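Local coordinates for tailspike protein (Siphovirus 9NA, PDB 3RIQ) that binds the lipopolysaccharide receptor of Salmonella as the phage's tailspike and probably cleaves its O-antigen chains as an endorhamnosidase, at residues Glu25-Ala30 and Val48-Lys53; Val54-Cys59 and Lys79-His84; Asn70-Gly75 and Arg149-Asn154. All coordinates share one frame; numbering follows the deposited sequence.

Contact 1 (Glu25-Ala30 and Val48-Lys53); sequences EAATAA and VDFGGK
The ammonium group of Lys53 reaches the C-terminal end of helix 23-29, donating to Ala27 O in its last turn and to Ala30 O just beyond it. Lys53 NZ lies 2.8 Å from Ala27 O, in the plane of that carbonyl, and 2.9 Å from Ala30 O, where it stands tilted from the plane. The lysine chain bends at chi3 (-73°), and Lys53 CE passes 3.3 Å from Ala30 O. A positive charge at a helix C-terminus would be expected to suit the helix dipole. From the same helix, Ala27 CB points to the other segment and meets Val48 CG1 at 3.6 Å and Phe50 CD1 at 3.7 Å. The helix thus packs over the N-terminal end of the right-handed parallel beta-helix, against the strand 46-49 and the turn that follows it. Val48 CG1 also lies above one face of the Phe50 ring, offset toward its rim. Lys53 itself is placed by a type I' turn from Phe50 to Lys53, with both central glycines at positive phi and Lys53 N bonded to Phe50 O. Overlapping its start, Asp49 OD1 accepts from Gly51 N in an Asx turn and also from Asn73 ND2.

Contact 2 (Val54-Cys59 and Lys79-His84); sequences VLTIEC and KVISPH
Leu55 O, Ile57 and Cys59 N exchange four backbone hydrogen bonds with Lys79 and Ile81, in a parallel ladder whose short strand axes run 4.8 Å apart and 7° from parallel. Both the backbone N and O of Ile57 are used: Ile57 N donates to Lys79 O at 2.9 Å and Ile57 O accepts from Ile81 N at 2.8 Å, both bonds almost straight. On the face of Thr56, Glu58 and Ile81, the isoleucine side chain crosses obliquely over both neighbours. Ile81 CD1 touches Thr56 CG2 at 3.7 Å, and Ile81 CG2 lies 3.4 Å from Glu58 OE2. The bend of Glu58 at chi2 (86°) turns CD back toward Ile81, which sets the carboxylate against a hydrocarbon branch. Other subunits of the trimer approach this face: Lys60 of the second subunit donates to Thr56 OG1, and Ile81 packs on Lys79 of the third. The opposite face carries Ile57 and Val80, both packed on Trp71. Beyond the last bridge, Cys59 SG lies 3.9 Å from Pro83 CB. The parallel bridges Thr56-Lys79, Ile57-Val80 and Glu58-Ile81 are the rung-on-rung pairing of a right-handed parallel beta-helix, as in the P22 tailspike family.

Contact 3 (Asn70-Gly75 and Arg149-Asn154); sequences NWNNLG and RVNSAN
Asn70 lies side by side with Arg149, its ND2 3.6 Å from Arg149 CD. Water 1 links the two polar ends, accepting from Asn70 ND2 and, in the guanidinium plane, from Arg149 NH1. The guanidinium is further held by Thr171 and by a salt bridge to Glu194. A weak bond, 3.4 Å long, runs from Asn70 ND2 to Asn151 OD1. Next, Trp71 makes the central backbone pair: its N donates to Arg149 O at 2.8 Å and its O accepts from Asn151 N at 3.0 Å. Trp71 CB sits 4.3 Å from Val150 CG2, while its ring packs edge-to-face with Phe50. These parallel strands, 21° apart, are consecutive rungs of the beta-helix, with Trp71 and Val150 on its buried side. On the other face the amide of Asn72 lies alongside that of Asn151, pointing the same way, the planes 24° apart. Asn72 ND2 donates to Asn151 OD1 at 2.9 Å, in the carbonyl plane and on a lone pair, though the bond is bent (N-H...O angle 131°). Asn151 OD1 is thus held by Asn72 ND2, with Asn70 ND2 adding a weak second contact. From Asn73 onward the backbones separate and waters bridge them: water 3 links Asn73 N and Asn151 O, and water 2 ties Leu74 N to Trp71 O and Asn151 O. Leu74 O approaches Ala153 CB at 4.1 Å.

How the contacts relate
From the N terminus, contact 1 closes first, bringing the turn after strand 46-49 back to helix 23-29 across 17 residues. Contact 2 opens directly after Lys53 and closes at strand 79-87. Contact 3 opens inside that loop, at strand 67-72, and closes only at strand 146-151, 73 residues further on, so contacts 2 and 3 cross while contact 1 precedes both in series. Strands 46-49 and 67-72 are neighbours, which joins contacts 1 and 3 through backbone pairing such as Val48 with Asn72. Inside the coil, Phe50, Leu55, Ile57, Trp71, Leu74 and Val80 pack together and bring all three contacts into one interior.

Contact 1 (Glu25-Ala30 and Val48-Lys53)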
ATOM      1  N   GLU A  25      48.394  -5.095   8.959  1.00 15.31           N
ATOM      2  CA  GLU A  25      49.093  -4.720  10.205  1.00 15.97           C
ATOM      3  C   GLU A  25      48.132  -4.082  11.215  1.00 15.33           C
ATOM      4  O   GLU A  25      48.186  -4.364  12.416  1.00 15.13           O
ATOM      5  CB  GLU A  25      50.229  -3.750   9.896  1.00 16.08           C
ATOM      6  CG  GLU A  25      51.450  -4.397   9.258  1.00 16.89           C
ATOM      7  CD  GLU A  25      52.356  -3.426   8.522  1.00 21.94           C
ATOM      8  OE1 GLU A  25      51.980  -2.249   8.335  1.00 24.23           O
ATOM      9  OE2 GLU A  25      53.446  -3.860   8.103  1.00 26.39           O
ATOM     10  N   ALA A  26      47.217  -3.250  10.719  1.00 15.34           N
ATOM     11  CA  ALA A  26      46.217  -2.610  11.580  1.00 14.13           C
ATOM     12  C   ALA A  26      45.240  -3.660  12.164  1.00 14.88           C
ATOM     13  O   ALA A  26      44.939  -3.636  13.362  1.00 13.45           O
ATOM     14  CB  ALA A  26      45.464  -1.519  10.796  1.00 14.61           C
ATOM     15  N   ALA A  27      44.791  -4.599  11.320  1.00 14.34           N
ATOM     16  CA  ALA A  27      43.886  -5.654  11.761  1.00 14.25           C
ATOM     17  C   ALA A  27      44.534  -6.536  12.822  1.00 14.55           C
ATOM     18  O   ALA A  27      43.864  -6.907  13.799  1.00 14.70           O
ATOM     19  CB  ALA A  27      43.482  -6.514  10.587  1.00 14.00           C
ATOM     20  N   THR A  28      45.817  -6.891  12.619  1.00 13.58           N
ATOM     21  CA  THR A  28      46.561  -7.684  13.606  1.00 14.91           C
ATOM     22  C   THR A  28      46.609  -6.986  14.964  1.00 14.53           C
ATOM     23  O   THR A  28      46.404  -7.644  16.026  1.00 15.80           O
ATOM     24  CB  THR A  28      47.971  -7.999  13.070  1.00 14.19           C
ATOM     25  OG1 THR A  28      47.832  -8.868  11.943  1.00 15.88           O
ATOM     26  CG2 THR A  28      48.831  -8.737  14.110  1.00 16.41           C
ATOM     27  N   ALA A  29      46.843  -5.675  14.958  1.00 14.39           N
ATOM     28  CA  ALA A  29      46.966  -4.909  16.201  1.00 14.31           C
ATOM     29  C   ALA A  29      45.605  -4.713  16.887  1.00 13.88           C
ATOM     30  O   ALA A  29      45.556  -4.530  18.095  1.00 15.19           O
ATOM     31  CB  ALA A  29      47.578  -3.557  15.900  1.00 14.57           C
ATOM     32  N   ALA A  30      44.517  -4.735  16.111  1.00 14.43           N
ATOM     33  CA  ALA A  30      43.184  -4.403  16.634  1.00 13.76           C
ATOM     34  C   ALA A  30      42.686  -5.362  17.693  1.00 14.50           C
ATOM     35  O   ALA A  30      42.969  -6.555  17.656  1.00 14.62           O
ATOM     36  CB  ALA A  30      42.171  -4.330  15.449  1.00 13.12           C
ATOM     37  N   VAL A  48      43.048  -9.481   4.035  1.00 14.50           N
ATOM     38  CA  VAL A  48      43.140  -9.037   5.431  1.00 14.56           C
ATOM     39  C   VAL A  48      42.520 -10.125   6.289  1.00 13.94           C
ATOM     40  O   VAL A  48      41.332 -10.485   6.097  1.00 13.75           O
ATOM     41  CB  VAL A  48      42.419  -7.695   5.681  1.00 14.38           C
ATOM     42  CG1 VAL A  48      42.611  -7.245   7.136  1.00 15.45           C
ATOM     43  CG2 VAL A  48      42.974  -6.637   4.724  1.00 17.51           C
ATOM     44  N   ASP A  49      43.334 -10.658   7.205  1.00 14.01           N
ATOM     45  CA  ASP A  49      42.902 -11.698   8.133  1.00 14.59           C
ATOM     46  C   ASP A  49      42.602 -11.044   9.486  1.00 14.39           C
ATOM     47  O   ASP A  49      43.512 -10.521  10.132  1.00 14.85           O
ATOM     48  CB  ASP A  49      44.056 -12.723   8.287  1.00 15.14           C
ATOM     49  CG  ASP A  49      43.779 -13.816   9.328  1.00 18.62           C
ATOM     50  OD1 ASP A  49      42.710 -13.895   9.938  1.00 15.93           O
ATOM     51  OD2 ASP A  49      44.702 -14.662   9.518  1.00 26.56           O
ATOM     52  N   PHE A  50      41.323 -11.052   9.882  1.00 13.27           N
ATOM     53  CA  PHE A  50      40.884 -10.385  11.124  1.00 13.17           C
ATOM     54  C   PHE A  50      40.922 -11.278  12.350  1.00 13.67           C
ATOM     55  O   PHE A  50      40.477 -10.874  13.436  1.00 14.33           O
ATOM     56  CB  PHE A  50      39.455  -9.787  10.904  1.00 13.56           C
ATOM     57  CG  PHE A  50      39.449  -8.595   9.972  1.00 12.75           C
ATOM     58  CD1 PHE A  50      39.853  -7.329  10.422  1.00 12.55           C
ATOM     59  CD2 PHE A  50      39.058  -8.749   8.629  1.00 13.37           C
ATOM     60  CE1 PHE A  50      39.819  -6.238   9.561  1.00 13.51           C
ATOM     61  CE2 PHE A  50      39.049  -7.658   7.755  1.00 14.39           C
ATOM     62  CZ  PHE A  50      39.401  -6.414   8.215  1.00 13.36           C
ATOM     63  N   GLY A  51      41.396 -12.509  12.179  1.00 14.17           N
ATOM     64  CA  GLY A  51      41.692 -13.399  13.300  1.00 14.99           C
ATOM     65  C   GLY A  51      40.501 -13.813  14.157  1.00 14.35           C
ATOM     66  O   GLY A  51      40.677 -14.176  15.322  1.00 16.30           O
ATOM     67  N   GLY A  52      39.296 -13.775  13.582  1.00 14.23           N
ATOM     68  CA  GLY A  52      38.080 -14.110  14.302  1.00 15.04           C
ATOM     69  C   GLY A  52      37.625 -13.050  15.262  1.00 14.37           C
ATOM     70  O   GLY A  52      36.699 -13.278  16.027  1.00 15.65           O
ATOM     71  N   LYS A  53      38.269 -11.887  15.236  1.00 13.92           N
ATOM     72  CA  LYS A  53      37.945 -10.843  16.222  1.00 13.67           C
ATOM     73  C   LYS A  53      36.609 -10.173  15.915  1.00 13.62           C
ATOM     74  O   LYS A  53      36.215 -10.009  14.742  1.00 14.66           O
ATOM     75  CB  LYS A  53      39.084  -9.817  16.231  1.00 13.93           C
ATOM     76  CG  LYS A  53      40.361 -10.467  16.814  1.00 17.09           C
ATOM     77  CD  LYS A  53      41.525  -9.529  17.017  1.00 19.64           C
ATOM     78  CE  LYS A  53      42.132  -9.172  15.745  1.00 18.99           C
ATOM     79  NZ  LYS A  53      43.588  -8.737  15.862  1.00 17.33           N
TER

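Contact 2 (Val54-Cys59 and Lys79-His84)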
ATOM      1  N   VAL A  54      35.924  -9.771  16.978  1.00 13.36           N
ATOM      2  CA  VAL A  54      34.629  -9.083  16.893  1.00 13.35           C
ATOM      3  C   VAL A  54      34.922  -7.581  16.873  1.00 13.04           C
ATOM      4  O   VAL A  54      35.061  -6.933  17.935  1.00 13.94           O
ATOM      5  CB  VAL A  54      33.666  -9.499  18.038  1.00 12.79           C
ATOM      6  CG1 VAL A  54      32.299  -8.869  17.803  1.00 13.21           C
ATOM      7  CG2 VAL A  54      33.583 -11.025  18.138  1.00 14.24           C
ATOM      8  N   LEU A  55      35.069  -7.040  15.665  1.00 12.59           N
ATOM      9  CA  LEU A  55      35.566  -5.668  15.522  1.00 12.84           C
ATOM     10  C   LEU A  55      34.508  -4.670  15.155  1.00 12.46           C
ATOM     11  O   LEU A  55      33.519  -5.002  14.502  1.00 13.71           O
ATOM     12  CB  LEU A  55      36.695  -5.620  14.478  1.00 13.10           C
ATOM     13  CG  LEU A  55      37.939  -6.452  14.813  1.00 13.01           C
ATOM     14  CD1 LEU A  55      38.926  -6.386  13.667  1.00 17.64           C
ATOM     15  CD2 LEU A  55      38.614  -6.017  16.152  1.00 14.58           C
ATOM     16  N   THR A  56      34.710  -3.438  15.616  1.00 13.16           N
ATOM     17  CA  THR A  56      33.993  -2.287  15.088  1.00 13.16           C
ATOM     18  C   THR A  56      34.927  -1.610  14.114  1.00 12.42           C
ATOM     19  O   THR A  56      35.974  -1.099  14.529  1.00 14.03           O
ATOM     20  CB  THR A  56      33.661  -1.330  16.238  1.00 14.38           C
ATOM     21  OG1 THR A  56      32.942  -2.045  17.251  1.00 16.38           O
ATOM     22  CG2 THR A  56      32.813  -0.147  15.733  1.00 16.75           C
ATOM     23  N   ILE A  57      34.609  -1.653  12.815  1.00 11.76           N
ATOM     24  CA  ILE A  57      35.499  -1.056  11.793  1.00 11.92           C
ATOM     25  C   ILE A  57      34.890   0.290  11.390  1.00 11.85           C
ATOM     26  O   ILE A  57      33.872   0.344  10.662  1.00 13.36           O
ATOM     27  CB  ILE A  57      35.716  -1.986  10.581  1.00 12.36           C
ATOM     28  CG1 ILE A  57      36.311  -3.306  11.071  1.00 14.04           C
ATOM     29  CG2 ILE A  57      36.635  -1.296   9.554  1.00 13.53           C
ATOM     30  CD1 ILE A  57      36.536  -4.361  10.025  1.00 15.96           C
ATOM     31  N   GLU A  58      35.455   1.365  11.932  1.00 12.27           N
ATOM     32  CA  GLU A  58      34.866   2.697  11.794  1.00 12.75           C
ATOM     33  C   GLU A  58      35.534   3.391  10.621  1.00 12.28           C
ATOM     34  O   GLU A  58      36.722   3.717  10.695  1.00 12.61           O
ATOM     35  CB  GLU A  58      35.101   3.498  13.094  1.00 13.15           C
ATOM     36  CG  GLU A  58      34.556   4.918  13.030  1.00 17.36           C
ATOM     37  CD  GLU A  58      33.113   5.001  13.416  1.00 23.66           C
ATOM     38  OE1 GLU A  58      32.792   4.600  14.538  1.00 28.11           O
ATOM     39  OE2 GLU A  58      32.306   5.491  12.622  1.00 26.61           O
ATOM     40  N   CYS A  59      34.819   3.592   9.513  1.00 11.64           N
ATOM     41  CA  CYS A  59      35.481   4.127   8.302  1.00 12.82           C
ATOM     42  C   CYS A  59      35.286   5.628   8.167  1.00 12.77           C
ATOM     43  O   CYS A  59      34.134   6.138   8.139  1.00 13.76           O
ATOM     44  CB  CYS A  59      34.970   3.430   7.054  1.00 13.04           C
ATOM     45  SG  CYS A  59      35.202   1.627   7.132  1.00 13.87           S
ATOM     46  N   LYS A  79      30.788  -5.076  13.171  1.00 12.41           N
ATOM     47  CA  LYS A  79      30.062  -4.040  12.454  1.00 11.61           C
ATOM     48  C   LYS A  79      31.029  -3.216  11.627  1.00 11.99           C
ATOM     49  O   LYS A  79      32.131  -2.908  12.114  1.00 12.59           O
ATOM     50  CB  LYS A  79      29.291  -3.128  13.426  1.00 12.18           C
ATOM     51  CG  LYS A  79      28.357  -2.121  12.748  1.00 16.03           C
ATOM     52  CD  LYS A  79      27.615  -1.282  13.797  1.00 16.95           C
ATOM     53  CE  LYS A  79      26.497  -2.096  14.484  1.00 14.87           C
ATOM     54  NZ  LYS A  79      25.872  -1.367  15.672  1.00 17.34           N
ATOM     55  N   VAL A  80      30.633  -2.865  10.403  1.00 10.64           N
ATOM     56  CA  VAL A  80      31.467  -2.078   9.500  1.00 11.18           C
ATOM     57  C   VAL A  80      30.702  -0.797   9.180  1.00 10.52           C
ATOM     58  O   VAL A  80      29.577  -0.827   8.609  1.00 11.48           O
ATOM     59  CB  VAL A  80      31.813  -2.889   8.209  1.00 11.25           C
ATOM     60  CG1 VAL A  80      32.777  -2.094   7.316  1.00 12.56           C
ATOM     61  CG2 VAL A  80      32.441  -4.248   8.579  1.00 13.89           C
ATOM     62  N   ILE A  81      31.275   0.332   9.591  1.00 11.77           N
ATOM     63  CA  ILE A  81      30.541   1.606   9.630  1.00 11.41           C
ATOM     64  C   ILE A  81      31.026   2.538   8.522  1.00 12.01           C
ATOM     65  O   ILE A  81      32.199   2.946   8.484  1.00 11.86           O
ATOM     66  CB  ILE A  81      30.739   2.288  11.003  1.00 11.99           C
ATOM     67  CG1 ILE A  81      30.330   1.310  12.123  1.00 13.87           C
ATOM     68  CG2 ILE A  81      29.956   3.589  11.092  1.00 13.00           C
ATOM     69  CD1 ILE A  81      30.564   1.849  13.517  1.00 19.41           C
ATOM     70  N   SER A  82      30.113   2.826   7.603  1.00 11.15           N
ATOM     71  CA  SER A  82      30.343   3.737   6.475  1.00 11.53           C
ATOM     72  C   SER A  82      31.588   3.457   5.632  1.00 11.30           C
ATOM     73  O   SER A  82      32.298   4.374   5.278  1.00 12.01           O
ATOM     74  CB  SER A  82      30.398   5.176   6.946  1.00 12.14           C
ATOM     75  OG  SER A  82      29.216   5.523   7.662  1.00 14.65           O
ATOM     76  N   PRO A  83      31.806   2.218   5.215  1.00 10.91           N
ATOM     77  CA  PRO A  83      32.911   2.014   4.287  1.00 11.59           C
ATOM     78  C   PRO A  83      32.605   2.615   2.927  1.00 11.85           C
ATOM     79  O   PRO A  83      31.450   2.867   2.598  1.00 12.40           O
ATOM     80  CB  PRO A  83      32.953   0.492   4.156  1.00 11.01           C
ATOM     81  CG  PRO A  83      31.517   0.074   4.377  1.00 11.08           C
ATOM     82  CD  PRO A  83      31.023   0.983   5.428  1.00 11.54           C
ATOM     83  N   HIS A  84      33.666   2.855   2.165  1.00 12.39           N
ATOM     84  CA  HIS A  84      33.551   3.417   0.815  1.00 11.69           C
ATOM     85  C   HIS A  84      34.555   2.756  -0.125  1.00 12.23           C
ATOM     86  O   HIS A  84      35.749   2.914   0.058  1.00 13.63           O
ATOM     87  CB  HIS A  84      33.794   4.933   0.854  1.00 12.86           C
ATOM     88  CG  HIS A  84      33.483   5.641  -0.434  1.00 12.59           C
ATOM     89  ND1 HIS A  84      32.754   6.810  -0.468  1.00 16.57           N
ATOM     90  CD2 HIS A  84      33.824   5.376  -1.724  1.00 14.98           C
ATOM     91  CE1 HIS A  84      32.647   7.221  -1.726  1.00 15.46           C
ATOM     92  NE2 HIS A  84      33.305   6.380  -2.503  1.00 14.99           N
TER

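Contact 3 (Asn70-Gly75 and Arg149-Asn154)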
ATOM      1  N   ASN A  70      40.055  -8.613  -0.198  1.00 12.29           N
ATOM      2  CA  ASN A  70      39.429  -9.734   0.570  1.00 12.23           C
ATOM      3  C   ASN A  70      39.510  -9.509   2.064  1.00 12.30           C
ATOM      4  O   ASN A  70      40.593  -9.212   2.614  1.00 12.87           O
ATOM      5  CB  ASN A  70      40.151 -11.056   0.251  1.00 12.02           C
ATOM      6  CG  ASN A  70      40.106 -11.408  -1.208  1.00 13.88           C
ATOM      7  OD1 ASN A  70      41.088 -11.221  -1.964  1.00 17.96           O
ATOM      8  ND2 ASN A  70      38.988 -11.945  -1.625  1.00 12.64           N
ATOM      9  N   TRP A  71      38.371  -9.662   2.740  1.00 12.19           N
ATOM     10  CA  TRP A  71      38.302  -9.610   4.200  1.00 12.23           C
ATOM     11  C   TRP A  71      37.932 -10.985   4.719  1.00 12.64           C
ATOM     12  O   TRP A  71      36.810 -11.491   4.477  1.00 13.84           O
ATOM     13  CB  TRP A  71      37.286  -8.568   4.650  1.00 11.60           C
ATOM     14  CG  TRP A  71      37.787  -7.139   4.586  1.00 12.20           C
ATOM     15  CD1 TRP A  71      38.944  -6.656   3.975  1.00 11.65           C
ATOM     16  CD2 TRP A  71      37.145  -6.014   5.170  1.00 12.25           C
ATOM     17  NE1 TRP A  71      39.029  -5.284   4.174  1.00 12.90           N
ATOM     18  CE2 TRP A  71      37.938  -4.871   4.894  1.00 12.76           C
ATOM     19  CE3 TRP A  71      35.945  -5.851   5.908  1.00 13.14           C
ATOM     20  CZ2 TRP A  71      37.555  -3.559   5.312  1.00 12.97           C
ATOM     21  CZ3 TRP A  71      35.586  -4.576   6.330  1.00 13.60           C
ATOM     22  CH2 TRP A  71      36.392  -3.437   6.031  1.00 13.29           C
ATOM     23  N   ASN A  72      38.872 -11.582   5.455  1.00 12.80           N
ATOM     24  CA  ASN A  72      38.766 -12.990   5.897  1.00 12.58           C
ATOM     25  C   ASN A  72      38.741 -13.064   7.414  1.00 13.42           C
ATOM     26  O   ASN A  72      39.311 -12.213   8.093  1.00 13.77           O
ATOM     27  CB  ASN A  72      39.975 -13.776   5.379  1.00 13.48           C
ATOM     28  CG  ASN A  72      40.090 -13.715   3.883  1.00 13.65           C
ATOM     29  OD1 ASN A  72      41.190 -13.617   3.313  1.00 18.17           O
ATOM     30  ND2 ASN A  72      38.977 -13.813   3.227  1.00 15.09           N
ATOM     31  N   ASN A  73      38.062 -14.070   7.939  1.00 12.65           N
ATOM     32  CA  ASN A  73      37.980 -14.317   9.383  1.00 13.49           C
ATOM     33  C   ASN A  73      37.484 -13.131  10.204  1.00 13.73           C
ATOM     34  O   ASN A  73      37.934 -12.906  11.312  1.00 14.91           O
ATOM     35  CB  ASN A  73      39.336 -14.811   9.921  1.00 13.86           C
ATOM     36  CG  ASN A  73      39.804 -16.048   9.196  1.00 18.79           C
ATOM     37  OD1 ASN A  73      39.035 -16.992   8.999  1.00 22.72           O
ATOM     38  ND2 ASN A  73      41.070 -16.079   8.834  1.00 21.62           N
ATOM     39  N   LEU A  74      36.510 -12.410   9.685  1.00 13.31           N
ATOM     40  CA  LEU A  74      35.926 -11.347  10.472  1.00 13.50           C
ATOM     41  C   LEU A  74      34.972 -11.982  11.445  1.00 13.47           C
ATOM     42  O   LEU A  74      34.137 -12.790  11.034  1.00 14.42           O
ATOM     43  CB  LEU A  74      35.182 -10.356   9.531  1.00 13.73           C
ATOM     44  CG  LEU A  74      34.615  -9.102  10.191  1.00 14.48           C
ATOM     45  CD1 LEU A  74      35.747  -8.328  10.918  1.00 15.73           C
ATOM     46  CD2 LEU A  74      33.926  -8.175   9.127  1.00 15.28           C
ATOM     47  N   GLY A  75      35.086 -11.660  12.731  1.00 13.00           N
ATOM     48  CA  GLY A  75      34.319 -12.366  13.765  1.00 13.58           C
ATOM     49  C   GLY A  75      32.824 -12.077  13.716  1.00 14.02           C
ATOM     50  O   GLY A  75      32.419 -10.955  13.442  1.00 13.31           O
ATOM     51  N   ARG A 149      35.377  -8.052  -0.974  1.00 12.17           N
ATOM     52  CA  ARG A 149      34.870  -9.416  -0.884  1.00 10.76           C
ATOM     53  C   ARG A 149      35.038  -9.882   0.552  1.00 11.55           C
ATOM     54  O   ARG A 149      36.180 -10.055   1.033  1.00 12.47           O
ATOM     55  CB  ARG A 149      35.616 -10.339  -1.842  1.00 11.95           C
ATOM     56  CG  ARG A 149      34.994 -11.739  -1.935  1.00 12.35           C
ATOM     57  CD  ARG A 149      35.740 -12.643  -2.885  1.00 13.51           C
ATOM     58  NE  ARG A 149      34.826 -13.677  -3.387  1.00 13.52           N
ATOM     59  CZ  ARG A 149      35.105 -14.485  -4.404  1.00 14.32           C
ATOM     60  NH1 ARG A 149      36.326 -14.450  -4.960  1.00 16.06           N
ATOM     61  NH2 ARG A 149      34.183 -15.342  -4.851  1.00 14.97           N
ATOM     62  N   VAL A 150      33.911 -10.066   1.242  1.00 11.09           N
ATOM     63  CA  VAL A 150      33.898 -10.551   2.632  1.00 11.81           C
ATOM     64  C   VAL A 150      33.638 -12.056   2.551  1.00 11.18           C
ATOM     65  O   VAL A 150      32.585 -12.469   2.046  1.00 12.36           O
ATOM     66  CB  VAL A 150      32.823  -9.831   3.452  1.00 10.72           C
ATOM     67  CG1 VAL A 150      32.678 -10.450   4.835  1.00 13.40           C
ATOM     68  CG2 VAL A 150      33.120  -8.340   3.537  1.00 13.63           C
ATOM     69  N   ASN A 151      34.603 -12.864   3.009  1.00 11.81           N
ATOM     70  CA  ASN A 151      34.513 -14.313   2.841  1.00 12.63           C
ATOM     71  C   ASN A 151      34.156 -15.039   4.130  1.00 12.96           C
ATOM     72  O   ASN A 151      34.796 -14.826   5.174  1.00 13.89           O
ATOM     73  CB  ASN A 151      35.874 -14.824   2.358  1.00 12.34           C
ATOM     74  CG  ASN A 151      36.290 -14.242   0.988  1.00 13.47           C
ATOM     75  OD1 ASN A 151      37.395 -13.652   0.823  1.00 16.26           O
ATOM     76  ND2 ASN A 151      35.438 -14.408   0.027  1.00 11.97           N
ATOM     77  N   SER A 152      33.149 -15.903   4.052  1.00 12.36           N
ATOM     78  CA  SER A 152      32.767 -16.822   5.133  1.00 12.82           C
ATOM     79  C   SER A 152      32.646 -16.098   6.473  1.00 13.37           C
ATOM     80  O   SER A 152      33.295 -16.474   7.452  1.00 14.41           O
ATOM     81  CB  SER A 152      33.763 -17.979   5.221  1.00 13.32           C
ATOM     82  OG  SER A 152      33.662 -18.746   4.038  1.00 15.49           O
ATOM     83  N   ALA A 153      31.825 -15.049   6.501  1.00 12.95           N
ATOM     84  CA  ALA A 153      31.497 -14.352   7.744  1.00 13.32           C
ATOM     85  C   ALA A 153      30.017 -14.511   8.044  1.00 13.44           C
ATOM     86  O   ALA A 153      29.198 -14.561   7.106  1.00 14.20           O
ATOM     87  CB  ALA A 153      31.890 -12.859   7.639  1.00 14.80           C
ATOM     88  N   ASN A 154      29.683 -14.588   9.339  1.00 13.15           N
ATOM     89  CA  ASN A 154      28.303 -14.712   9.783  1.00 13.32           C
ATOM     90  C   ASN A 154      27.979 -13.552  10.681  1.00 13.19           C
ATOM     91  O   ASN A 154      28.812 -13.138  11.506  1.00 14.45           O
ATOM     92  CB  ASN A 154      28.067 -16.024  10.535  1.00 13.96           C
ATOM     93  CG  ASN A 154      28.090 -17.248   9.640  1.00 16.80           C
ATOM     94  OD1 ASN A 154      27.698 -17.221   8.474  1.00 19.51           O
ATOM     95  ND2 ASN A 154      28.550 -18.355  10.210  1.00 22.73           N
TER
HETATM   96  O   HOH W   1      38.718 -13.186  -4.004  1.00 23.98           O
HETATM   97  O   HOH W   2      35.384 -12.540   6.853  1.00 13.93           O
HETATM   98  O   HOH W   3      36.886 -16.110   6.338  1.00 17.41           O
HETATM   99  O   HOH W   4      31.901 -14.620  11.181  1.00 15.17           O
HETATM  100  O   HOH W   5      34.820 -15.085   9.420  1.00 18.49           O